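Local coordinates for protein endo-pectate lyase (Erwinia chrysanthemi, PDB 3B4N) that cleaves polygalacturonate chains by beta-elimination as a calcium-dependent pectate lyase, and probably also acts on highly methylated pectins, at residues Thr54-Pro57 with Asp58-Glu61; Phe241-Thr244 with Gly245-Lys249; Gly314-Lys317 with Gly318-Ser321; Gly282-Arg285 with Asn286-Asp289. All blocks are in the same frame, centred on the assembly; numbering follows the deposited sequence.

Contact 1 (Thr54-Pro57 with Asp58-Glu61). With EDO (1,2-ethanediol), chain H.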
loop_
_atom_site.group_PDB
_atom_site.type_symbol
_atom_site.label_atom_id
_atom_site.label_comp_id
_atom_site.label_asym_id
_atom_site.label_seq_id
_atom_site.Cartn_x
_atom_site.Cartn_y
_atom_site.Cartn_z
ATOM N N THR A 54 -9.821 21.305 -17.850
ATOM C CA THR A 54 -11.268 21.470 -17.739
ATOM C C THR A 54 -11.876 20.074 -17.619
ATOM O O THR A 54 -11.203 19.069 -17.856
ATOM C CB THR A 54 -11.908 22.199 -18.954
ATOM O OG1 THR A 54 -12.021 21.305 -20.065
ATOM C CG2 THR A 54 -11.071 23.411 -19.347
ATOM N N SER A 55 -13.147 20.017 -17.243
ATOM C CA SER A 55 -13.836 18.743 -17.054
ATOM C C SER A 55 -14.264 18.038 -18.342
ATOM O O SER A 55 -14.748 16.901 -18.301
ATOM C CB SER A 55 -15.070 18.963 -16.177
ATOM O OG SER A 55 -16.013 19.793 -16.843
ATOM N N ASN A 56 -14.087 18.702 -19.480
ATOM C CA ASN A 56 -14.491 18.134 -20.767
ATOM C C ASN A 56 -13.593 16.979 -21.190
ATOM O O ASN A 56 -12.438 17.185 -21.563
ATOM C CB ASN A 56 -14.486 19.234 -21.842
ATOM C CG ASN A 56 -15.126 18.792 -23.156
ATOM O OD1 ASN A 56 -15.334 19.609 -24.060
ATOM N ND2 ASN A 56 -15.438 17.510 -23.270
ATOM N N PRO A 57 -14.120 15.743 -21.153
ATOM C CA PRO A 57 -13.297 14.596 -21.546
ATOM C C PRO A 57 -12.816 14.672 -22.989
ATOM O O PRO A 57 -11.758 14.150 -23.334
ATOM C CB PRO A 57 -14.218 13.403 -21.300
ATOM C CG PRO A 57 -15.602 13.988 -21.550
ATOM C CD PRO A 57 -15.510 15.338 -20.865
ATOM N N ASP A 58 -13.580 15.344 -23.841
ATOM C CA ASP A 58 -13.186 15.440 -25.236
ATOM C C ASP A 58 -11.904 16.254 -25.434
ATOM O O ASP A 58 -11.264 16.155 -26.480
ATOM C CB ASP A 58 -14.316 16.059 -26.062
ATOM C CG ASP A 58 -15.513 15.139 -26.211
ATOM O OD1 ASP A 58 -16.437 15.511 -26.961
ATOM O OD2 ASP A 58 -15.549 14.054 -25.595
ATOM N N LEU A 59 -11.535 17.045 -24.429
ATOM C CA LEU A 59 -10.336 17.874 -24.508
ATOM C C LEU A 59 -9.147 17.302 -23.745
ATOM O O LEU A 59 -8.076 17.907 -23.728
ATOM C CB LEU A 59 -10.633 19.277 -23.978
ATOM C CG LEU A 59 -11.685 20.063 -24.764
ATOM C CD1 LEU A 59 -11.883 21.423 -24.112
ATOM C CD2 LEU A 59 -11.233 20.214 -26.212
ATOM N N ARG A 60 -9.324 16.144 -23.119
ATOM C CA ARG A 60 -8.229 15.555 -22.363
ATOM C C ARG A 60 -7.125 15.111 -23.304
ATOM O O ARG A 60 -7.374 14.751 -24.461
ATOM C CB ARG A 60 -8.722 14.365 -21.535
ATOM C CG ARG A 60 -9.042 13.123 -22.352
ATOM C CD ARG A 60 -9.890 12.144 -21.548
ATOM N NE ARG A 60 -10.461 11.110 -22.406
ATOM C CZ ARG A 60 -11.508 10.363 -22.072
ATOM N NH1 ARG A 60 -12.096 10.527 -20.893
ATOM N NH2 ARG A 60 -11.989 9.473 -22.935
ATOM N N GLU A 61 -5.899 15.142 -22.806
ATOM C CA GLU A 61 -4.766 14.734 -23.603
ATOM C C GLU A 61 -3.873 13.789 -22.820
ATOM O O GLU A 61 -3.750 13.894 -21.603
ATOM C CB GLU A 61 -4.007 15.958 -24.087
ATOM C CG GLU A 61 -4.831 16.721 -25.113
ATOM C CD GLU A 61 -4.055 17.806 -25.808
ATOM O OE1 GLU A 61 -2.922 17.523 -26.254
ATOM O OE2 GLU A 61 -4.589 18.931 -25.917
HETATM C C1 EDO H . -9.140 11.115 -25.355
HETATM O O1 EDO H . -8.901 9.880 -26.234
HETATM C C2 EDO H . -10.309 12.014 -25.802
HETATM O O2 EDO H . -11.642 11.205 -25.631
#
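Two successive backbone bonds tie Asn56 and Pro57 to Leu59 and Arg60 as the chain makes one short 3-10 turn. Leu59 N donates to Asn56 O at 3.0 Å, and Arg60 N donates to Pro57 O at 3.2 Å.

The Arg60 side chain folds back along Pro57. Its CG lies between the backbone N and the carbonyl carbon (chi1 73°), and the chain then runs extended to NE. This path takes Arg60 CG past Pro57 O at 3.1 Å. It also lays one face of the guanidinium over the proline, with Pro57 CB 3.6 Å from Arg60 NH1. The turn belongs to the loop joining strands 44-52 and 61-66, neighbours in a four-stranded antiparallel sheet. Trp87, on strand 85-92 of that sheet, makes a cation-pi contact with Arg60 and also touches Pro57.

Leu59 packs on Asn56 and Thr54. Leu59 CG and CD1 each lie 4.1 Å from Asn56 CB, and Leu59 CD1 reaches Thr54 OG1 at 4.1 Å. That hydroxyl also takes a weak bond from Asn56 N, at 3.4 Å from Thr54 OG1. A 1,2-ethanediol molecule, probably from the crystallisation liquor, lies beside the arginine. Its C1 is at the guanidinium edge, and Arg60 NH2 makes a weak bond to its O2 at 3.2 Å.

Contact 2 (Phe241-Thr244 with Gly245-Lys249)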
loop_
_atom_site.group_PDB
_atom_site.type_symbol
_atom_site.label_atom_id
_atom_site.label_comp_id
_atom_site.label_asym_id
_atom_site.label_seq_id
_atom_site.Cartn_x
_atom_site.Cartn_y
_atom_site.Cartn_z
ATOM N N PHE A 241 2.189 -0.341 -5.341
ATOM C CA PHE A 241 1.713 0.262 -4.095
ATOM C C PHE A 241 2.756 1.347 -3.812
ATOM O O PHE A 241 3.960 1.082 -3.834
ATOM C CB PHE A 241 1.736 -0.820 -3.014
ATOM C CG PHE A 241 1.394 -0.340 -1.630
ATOM C CD1 PHE A 241 0.277 0.454 -1.392
ATOM C CD2 PHE A 241 2.150 -0.766 -0.543
ATOM C CE1 PHE A 241 -0.089 0.815 -0.091
ATOM C CE2 PHE A 241 1.790 -0.412 0.768
ATOM C CZ PHE A 241 0.675 0.374 0.986
ATOM N N THR A 242 2.295 2.562 -3.553
ATOM C CA THR A 242 3.200 3.684 -3.349
ATOM C C THR A 242 3.121 4.306 -1.977
ATOM O O THR A 242 2.034 4.597 -1.483
ATOM C CB THR A 242 2.910 4.770 -4.392
ATOM O OG1 THR A 242 3.162 4.235 -5.692
ATOM C CG2 THR A 242 3.780 6.010 -4.172
ATOM N N LEU A 243 4.289 4.508 -1.377
ATOM C CA LEU A 243 4.380 5.138 -0.071
ATOM C C LEU A 243 4.853 6.565 -0.279
ATOM O O LEU A 243 5.814 6.803 -1.014
ATOM C CB LEU A 243 5.383 4.412 0.830
ATOM C CG LEU A 243 5.109 2.937 1.139
ATOM C CD1 LEU A 243 6.106 2.459 2.168
ATOM C CD2 LEU A 243 3.687 2.753 1.643
ATOM N N THR A 244 4.173 7.508 0.358
ATOM C CA THR A 244 4.544 8.916 0.249
ATOM C C THR A 244 4.798 9.470 1.642
ATOM O O THR A 244 4.300 8.946 2.637
ATOM C CB THR A 244 3.428 9.743 -0.433
ATOM O OG1 THR A 244 2.246 9.719 0.371
ATOM C CG2 THR A 244 3.104 9.169 -1.797
ATOM N N GLY A 245 5.588 10.532 1.713
ATOM C CA GLY A 245 5.869 11.120 3.008
ATOM C C GLY A 245 7.045 10.474 3.715
ATOM O O GLY A 245 8.062 10.170 3.086
ATOM N N GLU A 246 6.905 10.286 5.025
ATOM C CA GLU A 246 7.942 9.681 5.858
ATOM C C GLU A 246 7.356 8.430 6.508
ATOM O O GLU A 246 6.312 8.500 7.152
ATOM C CB GLU A 246 8.390 10.654 6.959
ATOM C CG GLU A 246 9.016 11.961 6.474
ATOM C CD GLU A 246 7.990 13.000 6.074
ATOM O OE1 GLU A 246 7.093 13.301 6.891
ATOM O OE2 GLU A 246 8.084 13.525 4.944
ATOM N N HIS A 247 8.048 7.301 6.357
ATOM C CA HIS A 247 7.598 6.017 6.892
ATOM C C HIS A 247 8.625 5.310 7.766
ATOM O O HIS A 247 9.827 5.583 7.685
ATOM C CB HIS A 247 7.250 5.090 5.735
ATOM C CG HIS A 247 6.018 5.495 4.995
ATOM N ND1 HIS A 247 4.794 4.907 5.221
ATOM C CD2 HIS A 247 5.815 6.444 4.050
ATOM C CE1 HIS A 247 3.886 5.475 4.445
ATOM N NE2 HIS A 247 4.482 6.410 3.724
ATOM N N GLY A 248 8.145 4.383 8.591
ATOM C CA GLY A 248 9.030 3.599 9.435
ATOM C C GLY A 248 9.513 2.418 8.609
ATOM O O GLY A 248 10.696 2.308 8.294
ATOM N N LYS A 249 8.597 1.519 8.266
ATOM C CA LYS A 249 8.941 0.375 7.431
ATOM C C LYS A 249 7.710 -0.109 6.690
ATOM O O LYS A 249 6.582 0.177 7.085
ATOM C CB LYS A 249 9.558 -0.762 8.257
ATOM C CG LYS A 249 8.716 -1.279 9.382
ATOM C CD LYS A 249 9.370 -2.515 10.031
ATOM C CE LYS A 249 10.717 -2.201 10.680
ATOM N NZ LYS A 249 10.604 -1.291 11.861
#
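The imidazole of His247 has Leu243 over one face and the peptide carbonyl of Thr244 at its edge. Leu243 CB stands 3.9 Å from the ring centroid, 24° off the ring normal, in a CH-pi contact displaced toward the NE2 side. Leu243 CB to His247 NE2 is 3.6 Å. The two leucine methyls continue along the ring: CD1 is near CG and ND1, and Leu243 CD2 is 3.9 Å from His247 CE1.

At the edge, His247 NE2 donates to Thr244 O at 2.8 Å. The bond is short but bent, with an N-H...O angle of 130°. The oxygen is tilted from the ring plane, and the donor lies above the carbonyl plane. The NE2 bond and the leucine on one face fix the rotation of the ring. His247 CG is anti to its carbonyl carbon (chi1 -70°), which turns the imidazole back toward the strand before the corner.

That corner is a turn of the right-handed parallel beta helix. Strand 241-244 ends here, and the chain bends at Gly245 into the next face, to which strand 246-253 belongs. Gly245 takes the corner with positive phi. Inside the coil, Val225 and Ile277 from neighbouring strands touch both Leu243 and His247.

Thr244 turns away from the histidine, and its OG1 bonds to His212 ND1. The His247 side chain is about 4 Å from those of Asn213 and Ile192, which bind calcium, and about 8 Å from the calcium ion.

Contact 3 (Gly314-Lys317 with Gly318-Ser321)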
loop_
_atom_site.group_PDB
_atom_site.type_symbol
_atom_site.label_atom_id
_atom_site.label_comp_id
_atom_site.label_asym_id
_atom_site.label_seq_id
_atom_site.Cartn_x
_atom_site.Cartn_y
_atom_site.Cartn_z
ATOM N N GLY A 314 12.933 -13.028 16.712
ATOM C CA GLY A 314 11.614 -12.786 17.267
ATOM C C GLY A 314 11.456 -13.527 18.585
ATOM O O GLY A 314 12.159 -14.505 18.831
ATOM N N VAL A 315 10.545 -13.060 19.430
ATOM C CA VAL A 315 10.300 -13.699 20.717
ATOM C C VAL A 315 8.821 -13.708 21.059
ATOM O O VAL A 315 8.030 -12.966 20.479
ATOM C CB VAL A 315 11.025 -12.973 21.885
ATOM C CG1 VAL A 315 12.521 -12.947 21.649
ATOM C CG2 VAL A 315 10.481 -11.561 22.043
ATOM N N VAL A 316 8.453 -14.571 21.999
ATOM C CA VAL A 316 7.079 -14.635 22.477
ATOM C C VAL A 316 7.039 -13.570 23.572
ATOM O O VAL A 316 7.984 -13.463 24.357
ATOM C CB VAL A 316 6.768 -16.019 23.077
ATOM C CG1 VAL A 316 5.399 -16.002 23.741
ATOM C CG2 VAL A 316 6.806 -17.082 21.979
ATOM N N LYS A 317 5.970 -12.777 23.620
ATOM C CA LYS A 317 5.868 -11.711 24.612
ATOM C C LYS A 317 6.215 -12.188 26.017
ATOM O O LYS A 317 5.657 -13.174 26.504
ATOM C CB LYS A 317 4.462 -11.108 24.627
ATOM C CG LYS A 317 4.385 -9.808 25.426
ATOM C CD LYS A 317 2.974 -9.235 25.474
ATOM C CE LYS A 317 2.094 -9.989 26.459
ATOM N NZ LYS A 317 2.550 -9.825 27.876
ATOM N N GLY A 318 7.143 -11.479 26.657
ATOM C CA GLY A 318 7.551 -11.826 28.008
ATOM C C GLY A 318 8.525 -12.984 28.123
ATOM O O GLY A 318 8.941 -13.339 29.226
ATOM N N GLN A 319 8.898 -13.581 26.995
ATOM C CA GLN A 319 9.823 -14.706 27.024
ATOM C C GLN A 319 11.097 -14.401 26.247
ATOM O O GLN A 319 11.434 -15.091 25.284
ATOM C CB GLN A 319 9.151 -15.962 26.459
ATOM C CG GLN A 319 7.834 -16.310 27.137
ATOM C CD GLN A 319 7.265 -17.640 26.675
ATOM O OE1 GLN A 319 7.122 -17.884 25.476
ATOM N NE2 GLN A 319 6.933 -18.505 27.627
ATOM N N GLY A 320 11.802 -13.358 26.665
ATOM C CA GLY A 320 13.035 -13.000 25.992
ATOM C C GLY A 320 13.016 -11.628 25.346
ATOM O O GLY A 320 11.994 -10.944 25.324
ATOM N N SER A 321 14.164 -11.231 24.815
ATOM C CA SER A 321 14.306 -9.932 24.170
ATOM C C SER A 321 14.617 -10.097 22.691
ATOM O O SER A 321 15.375 -10.986 22.310
ATOM C CB SER A 321 15.436 -9.142 24.831
ATOM O OG SER A 321 15.175 -8.937 26.207
HETATM O O HOH W 1 10.337 -16.569 23.082
#
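A type II beta turn from Val316 to Gln319 reverses the chain in the loop between strands 309-313 and 323-327. These two strands are antiparallel neighbours at one end of a sheet whose other pairs run parallel.

One direct hydrogen bond closes the turn. Gln319 N donates to Val316 O at 2.8 Å, with an N-H...O angle of 154°. Gly318 holds the third position of the turn with positive phi, as is usual for type II.

A second link goes through water. One water accepts from Val316 N at 3.0 Å and donates to Gln319 O at 2.9 Å. It bridges the two arms where their backbones stand further apart.

Nonpolar and side-chain packing falls on two sets of residues. Val315, which is buried, points toward the returning arm. Val315 CG1 lies 3.5 Å from Ser321 O, and Val315 CG2 lies 3.7 Å from Gly320 O. Asp256 and Thr322 also touch this valine, and its backbone bonds to Gly255. Lys317 is bonded in the same way to Cys257, so the outgoing arm is held against that neighbouring loop.

Val316 and Gln319 lie alongside each other and point the same way. The glutamine CG is anti to its carbonyl carbon (chi1 -54°), and the chain extends beyond it. This runs the amide alongside the valine, and Gln319 OE1 comes to 3.1 Å from Val316 CG1, a tight approach.

Contact 4 (Gly282-Arg285 with Asn286-Asp289)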
loop_
_atom_site.group_PDB
_atom_site.type_symbol
_atom_site.label_atom_id
_atom_site.label_comp_id
_atom_site.label_asym_id
_atom_site.label_seq_id
_atom_site.Cartn_x
_atom_site.Cartn_y
_atom_site.Cartn_z
ATOM N N GLY A 282 11.274 -6.431 7.900
ATOM C CA GLY A 282 11.897 -7.006 9.079
ATOM C C GLY A 282 11.407 -8.433 9.268
ATOM O O GLY A 282 10.223 -8.659 9.542
ATOM N N VAL A 283 12.316 -9.391 9.120
ATOM C CA VAL A 283 11.990 -10.808 9.263
ATOM C C VAL A 283 12.574 -11.386 10.542
ATOM O O VAL A 283 13.656 -10.986 10.975
ATOM C CB VAL A 283 12.538 -11.655 8.066
ATOM C CG1 VAL A 283 11.840 -11.254 6.775
ATOM C CG2 VAL A 283 14.045 -11.481 7.930
ATOM N N ASN A 284 11.840 -12.306 11.161
ATOM C CA ASN A 284 12.349 -12.986 12.357
ATOM C C ASN A 284 12.976 -14.248 11.776
ATOM O O ASN A 284 12.276 -15.224 11.479
ATOM C CB ASN A 284 11.209 -13.367 13.303
ATOM C CG ASN A 284 10.482 -12.173 13.842
ATOM O OD1 ASN A 284 11.097 -11.163 14.193
ATOM N ND2 ASN A 284 9.162 -12.277 13.925
ATOM N N ARG A 285 14.292 -14.248 11.596
ATOM C CA ARG A 285 14.905 -15.417 10.987
ATOM C C ARG A 285 14.807 -16.688 11.816
ATOM O O ARG A 285 14.791 -17.782 11.258
ATOM C CB ARG A 285 16.355 -15.131 10.604
ATOM C CG ARG A 285 17.327 -15.066 11.748
ATOM C CD ARG A 285 18.694 -14.704 11.201
ATOM N NE ARG A 285 19.736 -14.839 12.207
ATOM C CZ ARG A 285 20.900 -14.198 12.166
ATOM N NH1 ARG A 285 21.175 -13.368 11.165
ATOM N NH2 ARG A 285 21.789 -14.384 13.139
ATOM N N ASN A 286 14.722 -16.553 13.136
ATOM C CA ASN A 286 14.611 -17.736 13.986
ATOM C C ASN A 286 13.259 -18.439 13.849
ATOM O O ASN A 286 13.117 -19.597 14.240
ATOM C CB ASN A 286 14.865 -17.363 15.453
ATOM C CG ASN A 286 13.883 -16.333 15.971
ATOM O OD1 ASN A 286 13.682 -15.287 15.353
ATOM N ND2 ASN A 286 13.264 -16.623 17.111
ATOM N N TYR A 287 12.273 -17.746 13.283
ATOM C CA TYR A 287 10.950 -18.325 13.096
ATOM C C TYR A 287 10.718 -18.759 11.648
ATOM O O TYR A 287 9.612 -19.159 11.285
ATOM C CB TYR A 287 9.868 -17.336 13.523
ATOM C CG TYR A 287 9.770 -17.101 15.023
ATOM C CD1 TYR A 287 9.324 -15.879 15.518
ATOM C CD2 TYR A 287 10.076 -18.112 15.939
ATOM C CE1 TYR A 287 9.174 -15.658 16.880
ATOM C CE2 TYR A 287 9.934 -17.901 17.316
ATOM C CZ TYR A 287 9.479 -16.675 17.774
ATOM O OH TYR A 287 9.295 -16.456 19.121
ATOM N N GLY A 288 11.759 -18.655 10.828
ATOM C CA GLY A 288 11.663 -19.083 9.442
ATOM C C GLY A 288 11.030 -18.115 8.463
ATOM O O GLY A 288 10.689 -18.511 7.348
ATOM N N ASP A 289 10.871 -16.858 8.866
ATOM C CA ASP A 289 10.276 -15.858 7.977
ATOM C C ASP A 289 11.126 -15.652 6.733
ATOM O O ASP A 289 12.354 -15.710 6.790
ATOM C CB ASP A 289 10.187 -14.493 8.650
ATOM C CG ASP A 289 9.321 -14.479 9.883
ATOM O OD1 ASP A 289 8.611 -15.472 10.184
ATOM O OD2 ASP A 289 9.354 -13.435 10.553
HETATM O O HOH W 2 7.833 -14.754 12.790
#
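Asp289 OD2 accepts from the backbone of Asn284, with Asn284 N at 2.8 Å and an N-H...O angle of 160°. The donor comes from above the carboxylate plane. With CG anti to the carbonyl carbon (chi1 -62°), the Asp289 carboxylate lies beside the Asn284 side chain. Asp289 CB also packs on Val283 CB at 3.7 Å.

Asn284 O takes a bond from Tyr287 N at 3.1 Å and a weak one from Asp289 N. Gly288 N donates to Arg285 O at 3.2 Å. Gly288 has positive phi, which carries the chain back toward the strand. The amide of Asn284 and the ring of Tyr287 run side by side with their planes perpendicular, and Asn284 CB is 3.8 Å from Tyr287 CD1.

Further out, a water accepts from Asn284 ND2 and lies beside the Asp289 carboxylate. Ser253 OG bonds to Asp289 OD2 and Arg264 N to OD1, while Cys254 O and Arg252 NH2 hold the Asn284 amide. Arg285 NH1 forms a salt bridge with Glu311, and the guanidinium a cation-pi contact with Tyr325.

This is a short 3-10 turn closed by a Schellman-type motif, its 6→1 bond weak, where strand 276-284 leads into strand 290-298 in the parallel beta helix.

Overall arrangement
From the N terminus, contact 1 comes first and closes the loop between strands 44-52 and 61-66 of the small antiparallel sheet. Contact 2 follows, at a corner inside the parallel beta helix where strand 241-244 passes into strand 246-253. Contact 4 is next in the chain and turns strand 276-284, the neighbour of 246-253, toward strand 290-298. Contact 3 comes last and closes the loop from 309-313 to 323-327. All four are in series; none nests or crosses. Contacts 3 and 4 touch, with Gly314 N probably bonded to Asn286 OD1. Contact 1 lies across the chain's centre from them, its centre about 58 Å from that of contact 3 and about 51 Å from that of contact 4.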